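Local coordinates for Myo-inositol phosphohydrolase (Mitsuokella multacida, PDB 4WU3), which probably removes phosphate groups from inositol hexakisphosphate and related inositol phosphates, as a phytase built like a protein tyrosine phosphatase, at residues 252-257 and 302-307; 339-344 and 477-482; 406-411 and 535-540. The protein carries 2 engineered substitutions. All coordinates share one frame; numbering follows the deposited sequence.

How the contacts relate
Contact 1 belongs to the first of two phosphatase-like regions of the chain, and contacts 2 and 3 to the second. Contacts 2 and 3 meet at one bound inositol tetrakisphosphate: Arg343 and Lys477 of contact 2 hold its 3- and 4-phosphates, while Ser540, at the end of contact 3, faces its 1-phosphate. Their centres lie about 29 Å apart, their nearest atoms about 9 Å, and their segments alternate along the sequence. Contact 1 is remote, its centre about 42 Å from that of contact 2 and about 58 Å from that of contact 3. It is a helix pairing of the protein interior, although both it and contact 2 also reach the second subunit.

Contact 1 of 3, residues 252-257 and 302-307; sequences FMVMHD and QFVQHF
Met255 of segment 252-257 is shared between Phe303 and Phe307 of segment 302-307, illustrating how one flexible thioether can serve several aromatic rings at once. The sulfur-aromatic contacts come first. SD lies at the edge of the Phe303 ring, nearly in its plane and 3.8 Å from CE2. The same sulfur stands far above the face of Phe307, almost on its normal at 4.9 Å from the centroid. Within its own helix it also sits over the centre of the Phe252 ring, so three rings surround it.

One CH-pi contact adds to this: CG of Met255 lies over the Phe307 face, 4.0 Å from the centroid. The bend at chi3 (65°) folds the methyl CE back over the same face in a van der Waals contact, 3.8 Å from CE1 of that ring.

Further van der Waals contacts supply the rest: CE2 of Phe307 reaches 3.5 Å from the backbone O of Met255, and CG1 of Val254 meets CG1 of Val304 at 3.8 Å, the two valine side chains crossing at about a right angle. Segments 252-257 and 302-307, parts of helices 247-261 and 291-313, run nearly parallel (16°), their axes 10.3 Å apart at closest approach, a separation bridged by long and bulky side chains. On its other flank the first helix packs against strands 91-94 and 237-241 through Met253 and His256.

The chemistry is therefore dispersive, with a polarisable sulfur among rings, and cohesion rests on the fit of buried apolar shapes rather than on directional bonds.

Contact 2 of 3, residues 339-344 and 477-482; sequences GYIWRL and KMPIDP. With 4IP (inositol-(1,3,4,5)-tetrakisphosphate), chain F.
Arg343 and Lys477 converge on the 3-phosphate of the inositol tetrakisphosphate, a clear case of two cations made compatible by the anion between them. In the ionic group, phosphate atom O6P accepts from Arg343 NH2 at 2.6 Å, from Lys477 NZ at 2.7 Å and, weakly, from Arg343 NH1. The phosphorus lies in the guanidinium plane, at its edge, and NH1 makes a straighter bond (160°) to O5P, 3.2 Å away. Fully extended, with CG anti to the backbone N (chi1 171°), Arg343 delivers this edge from its strand to the phosphate. Lys477 NZ also reaches the 4-phosphate, at 3.0 Å from O8P and 3.1 Å from O7P, so it ties two neighbouring phosphates together.

A water forms the second group. It donates to the backbone O of Lys477 at 2.7 Å and lies in the ring plane of Tyr340, near OH, at a separation too short to be trusted in detail.

The apolar group is small: CD1 of Ile341 rests 4.1 Å from CB of Pro479. Thr77 and Thr75 of the second subunit pack on Ile341 and Pro479 respectively.

A classic beta bulge sets Tyr340 and Ile341 against the single Tyr437 of strand 432-438. Arg546 and Lys592, with the backbone N of Gln541 and Ala544, add further bonds to the ligand, and the whole is a basic polyphosphate pocket, fitting a phytase of the tyrosine phosphatase type.

Contact 3 of 3, residues 406-411 and 535-540; sequences PVLKQQ and WLHFHS. Engineered in segment 535-540: Ser540 (natural residue Cys). With 4IP (inositol-(1,3,4,5)-tetrakisphosphate), chain F.
Gln411 OE1 is gripped by two donor groups, Asn360 ND2 and Thr358 OG1, while it lies 3.6 Å from CH2 of Trp535. Its amide plane stands at 82° to the indole. Its CB presses on the same outer end of the ring, 3.7 Å from CZ3, and its backbone O is 3.6 Å from that carbon.

Leu408 approaches obliquely where the two rings of the indole join: CD2 lies 3.7 Å from NE1 and 3.9 Å from CZ2, while CD1 is 4.2 Å from His537 ND1. Trp535 NE1 and His537 ND1 are both engaged by one hydroxyl, Ser391 OG, on the adjacent strand, while His537 NE2 pairs with Ser393 OG.

Helix 398-411 thus covers one face of the largely parallel central sheet of a tyrosine-phosphatase-like fold, where strand 535-539 runs into the phosphate-binding P-loop, the HCX5R signature ending at Arg546. The engineered Ser540 replaces the cysteine that is the nucleophile in such phosphatases. Its OG faces phosphate atom O2P, though that separation is doubtfully short. His539 ND1 donates to Ser540 O at 3.0 Å, almost straight (174°) and onto a carbonyl lone pair, while Glu493 binds NE2, fixing the imidazole at both nitrogens.

Contact 1 of 3, residues 252-257 and 302-307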
loop_
_atom_site.group_PDB
_atom_site.type_symbol
_atom_site.label_atom_id
_atom_site.label_comp_id
_atom_site.label_asym_id
_atom_site.label_seq_id
_atom_site.Cartn_x
_atom_site.Cartn_y
_atom_site.Cartn_z
ATOM N N PHE A 252 9.790 15.228 -4.828
ATOM C CA PHE A 252 11.137 15.615 -5.225
ATOM C C PHE A 252 11.481 17.076 -4.979
ATOM O O PHE A 252 12.657 17.411 -4.815
ATOM C CB PHE A 252 11.439 15.217 -6.661
ATOM C CG PHE A 252 11.876 13.808 -6.782
ATOM C CD1 PHE A 252 10.965 12.789 -6.639
ATOM C CD2 PHE A 252 13.206 13.495 -6.995
ATOM C CE1 PHE A 252 11.370 11.469 -6.717
ATOM C CE2 PHE A 252 13.623 12.185 -7.066
ATOM C CZ PHE A 252 12.704 11.177 -6.925
ATOM N N MET A 253 10.470 17.933 -4.938
ATOM C CA MET A 253 10.656 19.325 -4.529
ATOM C C MET A 253 11.021 19.385 -3.050
ATOM O O MET A 253 11.869 20.188 -2.639
ATOM C CB MET A 253 9.388 20.139 -4.787
ATOM C CG MET A 253 9.248 20.592 -6.230
ATOM S SD MET A 253 10.535 21.763 -6.710
ATOM C CE MET A 253 9.841 23.284 -6.069
ATOM N N VAL A 254 10.373 18.521 -2.265
ATOM C CA VAL A 254 10.688 18.348 -0.845
ATOM C C VAL A 254 12.088 17.765 -0.644
ATOM O O VAL A 254 12.835 18.248 0.203
ATOM C CB VAL A 254 9.646 17.453 -0.147
ATOM C CG1 VAL A 254 10.152 16.962 1.201
ATOM C CG2 VAL A 254 8.347 18.220 0.030
ATOM N N MET A 255 12.455 16.746 -1.415
ATOM C CA MET A 255 13.829 16.222 -1.371
ATOM C C MET A 255 14.876 17.300 -1.691
ATOM O O MET A 255 15.896 17.419 -1.014
ATOM C CB MET A 255 13.996 15.053 -2.345
ATOM C CG MET A 255 13.264 13.789 -1.931
ATOM S SD MET A 255 13.193 12.577 -3.268
ATOM C CE MET A 255 14.934 12.167 -3.458
ATOM N N HIS A 256 14.622 18.077 -2.734
ATOM C CA HIS A 256 15.523 19.157 -3.133
ATOM C C HIS A 256 15.712 20.153 -1.986
ATOM O O HIS A 256 16.839 20.486 -1.617
ATOM C CB HIS A 256 14.953 19.861 -4.374
ATOM C CG HIS A 256 15.921 20.772 -5.068
ATOM N ND1 HIS A 256 16.698 20.367 -6.133
ATOM C CD2 HIS A 256 16.225 22.072 -4.856
ATOM C CE1 HIS A 256 17.447 21.376 -6.540
ATOM N NE2 HIS A 256 17.172 22.425 -5.787
ATOM N N ASP A 257 14.596 20.617 -1.426
ATOM C CA ASP A 257 14.606 21.579 -0.325
ATOM C C ASP A 257 15.442 21.003 0.823
ATOM O O ASP A 257 16.276 21.689 1.408
ATOM C CB ASP A 257 13.168 21.846 0.119
ATOM C CG ASP A 257 13.020 23.105 0.959
ATOM O OD1 ASP A 257 14.011 23.566 1.562
ATOM O OD2 ASP A 257 11.890 23.630 1.039
ATOM N N GLN A 302 6.164 8.969 4.992
ATOM C CA GLN A 302 7.220 8.371 5.771
ATOM C C GLN A 302 8.532 8.411 5.003
ATOM O O GLN A 302 9.593 8.563 5.596
ATOM C CB GLN A 302 6.847 6.933 6.131
ATOM C CG GLN A 302 5.724 6.860 7.148
ATOM C CD GLN A 302 5.331 5.445 7.510
ATOM O OE1 GLN A 302 5.468 4.520 6.720
ATOM N NE2 GLN A 302 4.819 5.280 8.710
ATOM N N PHE A 303 8.469 8.271 3.683
ATOM C CA PHE A 303 9.695 8.306 2.918
ATOM C C PHE A 303 10.402 9.638 3.062
ATOM O O PHE A 303 11.614 9.664 3.207
ATOM C CB PHE A 303 9.493 8.041 1.421
ATOM C CG PHE A 303 10.663 8.485 0.600
ATOM C CD1 PHE A 303 11.901 7.884 0.762
ATOM C CD2 PHE A 303 10.549 9.534 -0.292
ATOM C CE1 PHE A 303 12.997 8.311 0.029
ATOM C CE2 PHE A 303 11.635 9.962 -1.031
ATOM C CZ PHE A 303 12.861 9.352 -0.868
ATOM N N VAL A 304 9.674 10.747 2.979
ATOM C CA VAL A 304 10.346 12.047 3.051
ATOM C C VAL A 304 10.889 12.303 4.456
ATOM O O VAL A 304 11.868 13.007 4.609
ATOM C CB VAL A 304 9.493 13.236 2.541
ATOM C CG1 VAL A 304 9.497 13.249 1.029
ATOM C CG2 VAL A 304 8.079 13.192 3.082
ATOM N N GLN A 305 10.257 11.715 5.474
ATOM C CA GLN A 305 10.799 11.773 6.834
ATOM C C GLN A 305 12.147 11.061 6.874
ATOM O O GLN A 305 13.106 11.558 7.451
ATOM C CB GLN A 305 9.843 11.126 7.838
ATOM C CG GLN A 305 8.497 11.826 7.971
ATOM C CD GLN A 305 7.557 11.118 8.928
ATOM O OE1 GLN A 305 6.621 10.442 8.515
ATOM N NE2 GLN A 305 7.803 11.279 10.218
ATOM N N HIS A 306 12.223 9.894 6.259
ATOM C CA HIS A 306 13.464 9.124 6.292
ATOM C C HIS A 306 14.558 9.802 5.483
ATOM O O HIS A 306 15.714 9.804 5.898
ATOM C CB HIS A 306 13.252 7.702 5.774
ATOM C CG HIS A 306 12.258 6.914 6.564
ATOM N ND1 HIS A 306 12.261 6.880 7.942
ATOM C CD2 HIS A 306 11.234 6.122 6.169
ATOM C CE1 HIS A 306 11.274 6.108 8.360
ATOM N NE2 HIS A 306 10.636 5.635 7.304
ATOM N N PHE A 307 14.200 10.357 4.328
ATOM C CA PHE A 307 15.161 11.116 3.525
ATOM C C PHE A 307 15.685 12.331 4.297
ATOM O O PHE A 307 16.885 12.628 4.248
ATOM C CB PHE A 307 14.535 11.568 2.199
ATOM C CG PHE A 307 15.513 12.220 1.254
ATOM C CD1 PHE A 307 16.358 11.453 0.468
ATOM C CD2 PHE A 307 15.585 13.592 1.153
ATOM C CE1 PHE A 307 17.258 12.055 -0.399
ATOM C CE2 PHE A 307 16.487 14.193 0.297
ATOM C CZ PHE A 307 17.324 13.427 -0.483
#

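Contact 2 of 3, residues 339-344 and 477-482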
loop_
_atom_site.group_PDB
_atom_site.type_symbol
_atom_site.label_atom_id
_atom_site.label_comp_id
_atom_site.label_asym_id
_atom_site.label_seq_id
_atom_site.Cartn_x
_atom_site.Cartn_y
_atom_site.Cartn_z
ATOM N N GLY A 339 22.630 -16.088 -5.061
ATOM C CA GLY A 339 22.539 -17.539 -4.944
ATOM C C GLY A 339 22.374 -17.985 -3.504
ATOM O O GLY A 339 22.938 -17.390 -2.588
ATOM N N TYR A 340 21.599 -19.043 -3.303
ATOM C CA TYR A 340 21.401 -19.590 -1.971
ATOM C C TYR A 340 21.417 -21.130 -1.946
ATOM O O TYR A 340 21.219 -21.736 -0.890
ATOM C CB TYR A 340 20.073 -19.085 -1.419
ATOM C CG TYR A 340 18.935 -19.423 -2.346
ATOM C CD1 TYR A 340 18.376 -20.687 -2.329
ATOM C CD2 TYR A 340 18.445 -18.500 -3.258
ATOM C CE1 TYR A 340 17.343 -21.029 -3.179
ATOM C CE2 TYR A 340 17.402 -18.832 -4.116
ATOM C CZ TYR A 340 16.859 -20.106 -4.068
ATOM O OH TYR A 340 15.822 -20.494 -4.893
ATOM N N ILE A 341 21.649 -21.762 -3.094
ATOM C CA ILE A 341 21.703 -23.223 -3.151
ATOM C C ILE A 341 22.546 -23.721 -4.318
ATOM O O ILE A 341 22.628 -23.076 -5.365
ATOM C CB ILE A 341 20.281 -23.824 -3.268
ATOM C CG1 ILE A 341 20.281 -25.319 -2.934
ATOM C CG2 ILE A 341 19.713 -23.602 -4.661
ATOM C CD1 ILE A 341 18.903 -25.943 -2.878
ATOM N N TRP A 342 23.168 -24.879 -4.135
ATOM C CA TRP A 342 23.825 -25.549 -5.242
ATOM C C TRP A 342 22.796 -26.396 -5.984
ATOM O O TRP A 342 22.256 -27.374 -5.470
ATOM C CB TRP A 342 24.999 -26.404 -4.770
ATOM C CG TRP A 342 26.211 -25.604 -4.397
ATOM C CD1 TRP A 342 26.693 -25.401 -3.141
ATOM C CD2 TRP A 342 27.092 -24.898 -5.286
ATOM N NE1 TRP A 342 27.821 -24.604 -3.185
ATOM C CE2 TRP A 342 28.087 -24.287 -4.491
ATOM C CE3 TRP A 342 27.131 -24.717 -6.674
ATOM C CZ2 TRP A 342 29.109 -23.511 -5.039
ATOM C CZ3 TRP A 342 28.140 -23.942 -7.216
ATOM C CH2 TRP A 342 29.124 -23.358 -6.401
ATOM N N ARG A 343 22.514 -25.976 -7.203
ATOM C CA ARG A 343 21.590 -26.662 -8.064
ATOM C C ARG A 343 22.335 -27.733 -8.834
ATOM O O ARG A 343 23.438 -27.502 -9.322
ATOM C CB ARG A 343 21.009 -25.655 -9.043
ATOM C CG ARG A 343 20.180 -26.256 -10.161
ATOM C CD ARG A 343 19.726 -25.164 -11.119
ATOM N NE ARG A 343 18.579 -25.573 -11.923
ATOM C CZ ARG A 343 17.978 -24.794 -12.822
ATOM N NH1 ARG A 343 18.411 -23.560 -13.043
ATOM N NH2 ARG A 343 16.942 -25.252 -13.511
ATOM N N LEU A 344 21.722 -28.902 -8.940
ATOM C CA LEU A 344 22.195 -29.945 -9.831
ATOM C C LEU A 344 21.681 -29.692 -11.245
ATOM O O LEU A 344 20.527 -29.970 -11.539
ATOM C CB LEU A 344 21.695 -31.301 -9.336
ATOM C CG LEU A 344 21.925 -32.504 -10.248
ATOM C CD1 LEU A 344 23.407 -32.690 -10.538
ATOM C CD2 LEU A 344 21.340 -33.737 -9.573
ATOM N N LYS A 477 11.031 -24.353 -8.841
ATOM C CA LYS A 477 12.378 -23.979 -8.425
ATOM C C LYS A 477 12.623 -24.328 -6.965
ATOM O O LYS A 477 13.416 -23.672 -6.277
ATOM C CB LYS A 477 12.621 -22.478 -8.625
ATOM C CG LYS A 477 12.356 -21.967 -10.027
ATOM C CD LYS A 477 13.204 -22.677 -11.074
ATOM C CE LYS A 477 12.777 -22.231 -12.467
ATOM N NZ LYS A 477 13.256 -23.128 -13.553
ATOM N N MET A 478 11.926 -25.346 -6.482
ATOM C CA MET A 478 12.130 -25.826 -5.124
ATOM C C MET A 478 12.920 -27.122 -5.193
ATOM O O MET A 478 12.738 -27.918 -6.113
ATOM C CB MET A 478 10.790 -26.048 -4.428
ATOM C CG MET A 478 9.975 -24.775 -4.266
ATOM S SD MET A 478 10.775 -23.569 -3.195
ATOM C CE MET A 478 10.418 -24.255 -1.580
ATOM N N PRO A 479 13.811 -27.342 -4.225
ATOM C CA PRO A 479 14.640 -28.536 -4.315
ATOM C C PRO A 479 13.833 -29.821 -4.180
ATOM O O PRO A 479 12.865 -29.865 -3.420
ATOM C CB PRO A 479 15.613 -28.383 -3.142
ATOM C CG PRO A 479 14.928 -27.476 -2.186
ATOM C CD PRO A 479 14.067 -26.562 -3.004
ATOM N N ILE A 480 14.239 -30.848 -4.925
ATOM C CA ILE A 480 13.625 -32.174 -4.847
ATOM C C ILE A 480 14.431 -33.129 -3.948
ATOM O O ILE A 480 15.604 -33.405 -4.200
ATOM C CB ILE A 480 13.497 -32.785 -6.248
ATOM C CG1 ILE A 480 12.630 -31.877 -7.115
ATOM C CG2 ILE A 480 12.924 -34.197 -6.166
ATOM C CD1 ILE A 480 12.754 -32.136 -8.599
ATOM N N ASP A 481 13.796 -33.616 -2.888
ATOM C CA ASP A 481 14.429 -34.574 -1.985
ATOM C C ASP A 481 15.838 -34.211 -1.584
ATOM O O ASP A 481 16.708 -35.071 -1.629
ATOM C CB ASP A 481 14.485 -35.940 -2.652
ATOM C CG ASP A 481 13.141 -36.598 -2.712
ATOM O OD1 ASP A 481 12.545 -36.805 -1.634
ATOM O OD2 ASP A 481 12.675 -36.905 -3.831
ATOM N N PRO A 482 16.060 -32.953 -1.155
ATOM C CA PRO A 482 17.384 -32.442 -0.825
ATOM C C PRO A 482 18.070 -33.187 0.309
ATOM O O PRO A 482 17.522 -33.278 1.415
ATOM C CB PRO A 482 17.104 -31.008 -0.367
ATOM C CG PRO A 482 15.711 -31.031 0.127
ATOM C CD PRO A 482 15.004 -31.993 -0.784
HETATM C C1 4IP F . 16.624 -21.146 -20.111
HETATM O O1 4IP F . 17.517 -21.595 -21.130
HETATM C C2 4IP F . 16.794 -21.991 -18.855
HETATM O O2 4IP F . 16.618 -23.364 -19.179
HETATM C C3 4IP F . 15.768 -21.627 -17.789
HETATM O O3 4IP F . 15.944 -22.470 -16.647
HETATM C C4 4IP F . 14.340 -21.754 -18.311
HETATM O O4 4IP F . 13.432 -21.307 -17.297
HETATM C C5 4IP F . 14.163 -20.913 -19.569
HETATM O O5 4IP F . 12.843 -21.070 -20.095
HETATM C C6 4IP F . 15.195 -21.274 -20.636
HETATM O O6 4IP F . 15.034 -20.440 -21.786
HETATM P P1 4IP F . 19.052 -21.125 -21.212
HETATM O O1P 4IP F . 18.979 -19.685 -21.636
HETATM O O2P 4IP F . 19.632 -22.067 -22.235
HETATM O O3P 4IP F . 19.592 -21.357 -19.823
HETATM P P3 4IP F . 16.207 -21.821 -15.193
HETATM O O4P 4IP F . 15.226 -20.675 -15.121
HETATM O O5P 4IP F . 17.662 -21.412 -15.234
HETATM O O6P 4IP F . 15.896 -22.933 -14.222
HETATM P P4 4IP F . 12.170 -22.193 -16.813
HETATM O O7P 4IP F . 12.740 -23.565 -16.547
HETATM O O8P 4IP F . 11.717 -21.474 -15.567
HETATM O O9P 4IP F . 11.213 -22.120 -17.987
HETATM P P5 4IP F . 12.082 -19.805 -20.752
HETATM O OPF 4IP F . 12.639 -18.582 -20.038
HETATM O OPG 4IP F . 10.626 -20.098 -20.455
HETATM O OPH 4IP F . 12.451 -19.872 -22.217
HETATM O O HOH W 1 15.379 -22.854 -4.649
#

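Contact 3 of 3, residues 406-411 and 535-540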
loop_
_atom_site.group_PDB
_atom_site.type_symbol
_atom_site.label_atom_id
_atom_site.label_comp_id
_atom_site.label_asym_id
_atom_site.label_seq_id
_atom_site.Cartn_x
_atom_site.Cartn_y
_atom_site.Cartn_z
ATOM N N PRO A 406 33.310 -37.670 -29.374
ATOM C CA PRO A 406 33.461 -38.360 -30.657
ATOM C C PRO A 406 32.534 -37.804 -31.724
ATOM O O PRO A 406 32.899 -37.774 -32.895
ATOM C CB PRO A 406 33.092 -39.817 -30.334
ATOM C CG PRO A 406 32.303 -39.753 -29.073
ATOM C CD PRO A 406 32.826 -38.568 -28.312
ATOM N N VAL A 407 31.342 -37.370 -31.327
ATOM C CA VAL A 407 30.391 -36.820 -32.283
ATOM C C VAL A 407 30.948 -35.550 -32.914
ATOM O O VAL A 407 30.950 -35.411 -34.140
ATOM C CB VAL A 407 29.022 -36.541 -31.633
ATOM C CG1 VAL A 407 28.091 -35.845 -32.611
ATOM C CG2 VAL A 407 28.388 -37.839 -31.167
ATOM N N LEU A 408 31.443 -34.633 -32.088
ATOM C CA LEU A 408 31.937 -33.364 -32.608
ATOM C C LEU A 408 33.206 -33.563 -33.429
ATOM O O LEU A 408 33.341 -32.997 -34.508
ATOM C CB LEU A 408 32.174 -32.340 -31.491
ATOM C CG LEU A 408 30.940 -31.890 -30.703
ATOM C CD1 LEU A 408 31.320 -30.780 -29.749
ATOM C CD2 LEU A 408 29.807 -31.429 -31.607
ATOM N N LYS A 409 34.125 -34.377 -32.929
ATOM C CA LYS A 409 35.338 -34.678 -33.674
ATOM C C LYS A 409 35.029 -35.371 -34.992
ATOM O O LYS A 409 35.705 -35.146 -35.990
ATOM C CB LYS A 409 36.275 -35.522 -32.829
ATOM C CG LYS A 409 36.884 -34.716 -31.701
ATOM C CD LYS A 409 37.686 -35.589 -30.765
ATOM C CE LYS A 409 38.468 -34.739 -29.786
ATOM N NZ LYS A 409 39.268 -35.588 -28.860
ATOM N N GLN A 410 33.990 -36.191 -35.005
ATOM C CA GLN A 410 33.507 -36.788 -36.242
ATOM C C GLN A 410 33.175 -35.719 -37.287
ATOM O O GLN A 410 33.510 -35.874 -38.453
ATOM C CB GLN A 410 32.264 -37.634 -35.961
ATOM C CG GLN A 410 31.697 -38.329 -37.184
ATOM C CD GLN A 410 32.625 -39.400 -37.701
ATOM O OE1 GLN A 410 32.986 -40.326 -36.974
ATOM N NE2 GLN A 410 33.012 -39.287 -38.966
ATOM N N GLN A 411 32.513 -34.641 -36.871
ATOM C CA GLN A 411 31.973 -33.653 -37.815
ATOM C C GLN A 411 32.850 -32.411 -37.990
ATOM O O GLN A 411 32.735 -31.702 -38.981
ATOM C CB GLN A 411 30.571 -33.229 -37.381
ATOM C CG GLN A 411 29.584 -34.384 -37.360
ATOM C CD GLN A 411 28.219 -33.993 -36.843
ATOM O OE1 GLN A 411 27.707 -32.901 -37.126
ATOM N NE2 GLN A 411 27.612 -34.888 -36.095
ATOM N N TRP A 535 34.955 -24.827 -34.947
ATOM C CA TRP A 535 33.625 -25.338 -34.643
ATOM C C TRP A 535 33.183 -24.782 -33.296
ATOM O O TRP A 535 33.903 -24.908 -32.308
ATOM C CB TRP A 535 33.659 -26.855 -34.586
ATOM C CG TRP A 535 32.351 -27.476 -34.259
ATOM C CD1 TRP A 535 31.679 -27.390 -33.082
ATOM C CD2 TRP A 535 31.560 -28.298 -35.118
ATOM N NE1 TRP A 535 30.517 -28.110 -33.152
ATOM C CE2 TRP A 535 30.417 -28.675 -34.392
ATOM C CE3 TRP A 535 31.704 -28.746 -36.433
ATOM C CZ2 TRP A 535 29.425 -29.486 -34.929
ATOM C CZ3 TRP A 535 30.706 -29.546 -36.974
ATOM C CH2 TRP A 535 29.583 -29.905 -36.220
ATOM N N LEU A 536 32.012 -24.153 -33.258
ATOM C CA LEU A 536 31.513 -23.551 -32.027
ATOM C C LEU A 536 30.382 -24.346 -31.426
ATOM O O LEU A 536 29.346 -24.542 -32.064
ATOM C CB LEU A 536 31.004 -22.143 -32.292
ATOM C CG LEU A 536 32.025 -21.165 -32.843
ATOM C CD1 LEU A 536 31.362 -19.815 -33.067
ATOM C CD2 LEU A 536 33.219 -21.048 -31.919
ATOM N N HIS A 537 30.579 -24.800 -30.190
ATOM C CA HIS A 537 29.516 -25.470 -29.451
ATOM C C HIS A 537 28.987 -24.584 -28.335
ATOM O O HIS A 537 29.653 -24.377 -27.333
ATOM C CB HIS A 537 29.991 -26.783 -28.851
ATOM C CG HIS A 537 28.930 -27.479 -28.061
ATOM N ND1 HIS A 537 28.051 -28.375 -28.628
ATOM C CD2 HIS A 537 28.576 -27.378 -26.761
ATOM C CE1 HIS A 537 27.215 -28.812 -27.708
ATOM N NE2 HIS A 537 27.515 -28.226 -26.565
ATOM N N PHE A 538 27.780 -24.061 -28.516
ATOM C CA PHE A 538 27.186 -23.195 -27.525
ATOM C C PHE A 538 26.411 -23.988 -26.496
ATOM O O PHE A 538 25.666 -24.911 -26.834
ATOM C CB PHE A 538 26.242 -22.209 -28.184
ATOM C CG PHE A 538 26.920 -21.238 -29.081
ATOM C CD1 PHE A 538 27.439 -20.068 -28.583
ATOM C CD2 PHE A 538 27.029 -21.497 -30.433
ATOM C CE1 PHE A 538 28.064 -19.162 -29.425
ATOM C CE2 PHE A 538 27.663 -20.607 -31.274
ATOM C CZ PHE A 538 28.176 -19.434 -30.769
ATOM N N HIS A 539 26.575 -23.611 -25.234
ATOM C CA HIS A 539 25.725 -24.153 -24.176
ATOM C C HIS A 539 25.366 -23.055 -23.191
ATOM O O HIS A 539 26.080 -22.067 -23.037
ATOM C CB HIS A 539 26.388 -25.348 -23.450
ATOM C CG HIS A 539 27.321 -24.953 -22.348
ATOM N ND1 HIS A 539 26.884 -24.607 -21.087
ATOM C CD2 HIS A 539 28.666 -24.833 -22.325
ATOM C CE1 HIS A 539 27.921 -24.283 -20.338
ATOM N NE2 HIS A 539 29.014 -24.413 -21.065
ATOM N N SER A 540 24.233 -23.232 -22.536
ATOM C CA SER A 540 23.877 -22.397 -21.413
ATOM C C SER A 540 23.411 -23.371 -20.342
ATOM O O SER A 540 24.076 -24.383 -20.123
ATOM C CB SER A 540 22.811 -21.379 -21.815
ATOM O OG SER A 540 21.916 -21.953 -22.744
HETATM C C1 4IP F . 16.624 -21.146 -20.111
HETATM O O1 4IP F . 17.517 -21.595 -21.130
HETATM C C2 4IP F . 16.794 -21.991 -18.855
HETATM O O2 4IP F . 16.618 -23.364 -19.179
HETATM C C3 4IP F . 15.768 -21.627 -17.789
HETATM O O3 4IP F . 15.944 -22.470 -16.647
HETATM C C4 4IP F . 14.340 -21.754 -18.311
HETATM O O4 4IP F . 13.432 -21.307 -17.297
HETATM C C5 4IP F . 14.163 -20.913 -19.569
HETATM O O5 4IP F . 12.843 -21.070 -20.095
HETATM C C6 4IP F . 15.195 -21.274 -20.636
HETATM O O6 4IP F . 15.034 -20.440 -21.786
HETATM P P1 4IP F . 19.052 -21.125 -21.212
HETATM O O1P 4IP F . 18.979 -19.685 -21.636
HETATM O O2P 4IP F . 19.632 -22.067 -22.235
HETATM O O3P 4IP F . 19.592 -21.357 -19.823
HETATM P P3 4IP F . 16.207 -21.821 -15.193
HETATM O O4P 4IP F . 15.226 -20.675 -15.121
HETATM O O5P 4IP F . 17.662 -21.412 -15.234
HETATM O O6P 4IP F . 15.896 -22.933 -14.222
HETATM P P4 4IP F . 12.170 -22.193 -16.813
HETATM O O7P 4IP F . 12.740 -23.565 -16.547
HETATM O O8P 4IP F . 11.717 -21.474 -15.567
HETATM O O9P 4IP F . 11.213 -22.120 -17.987
HETATM P P5 4IP F . 12.082 -19.805 -20.752
HETATM O OPF 4IP F . 12.639 -18.582 -20.038
HETATM O OPG 4IP F . 10.626 -20.098 -20.455
HETATM O OPH 4IP F . 12.451 -19.872 -22.217
#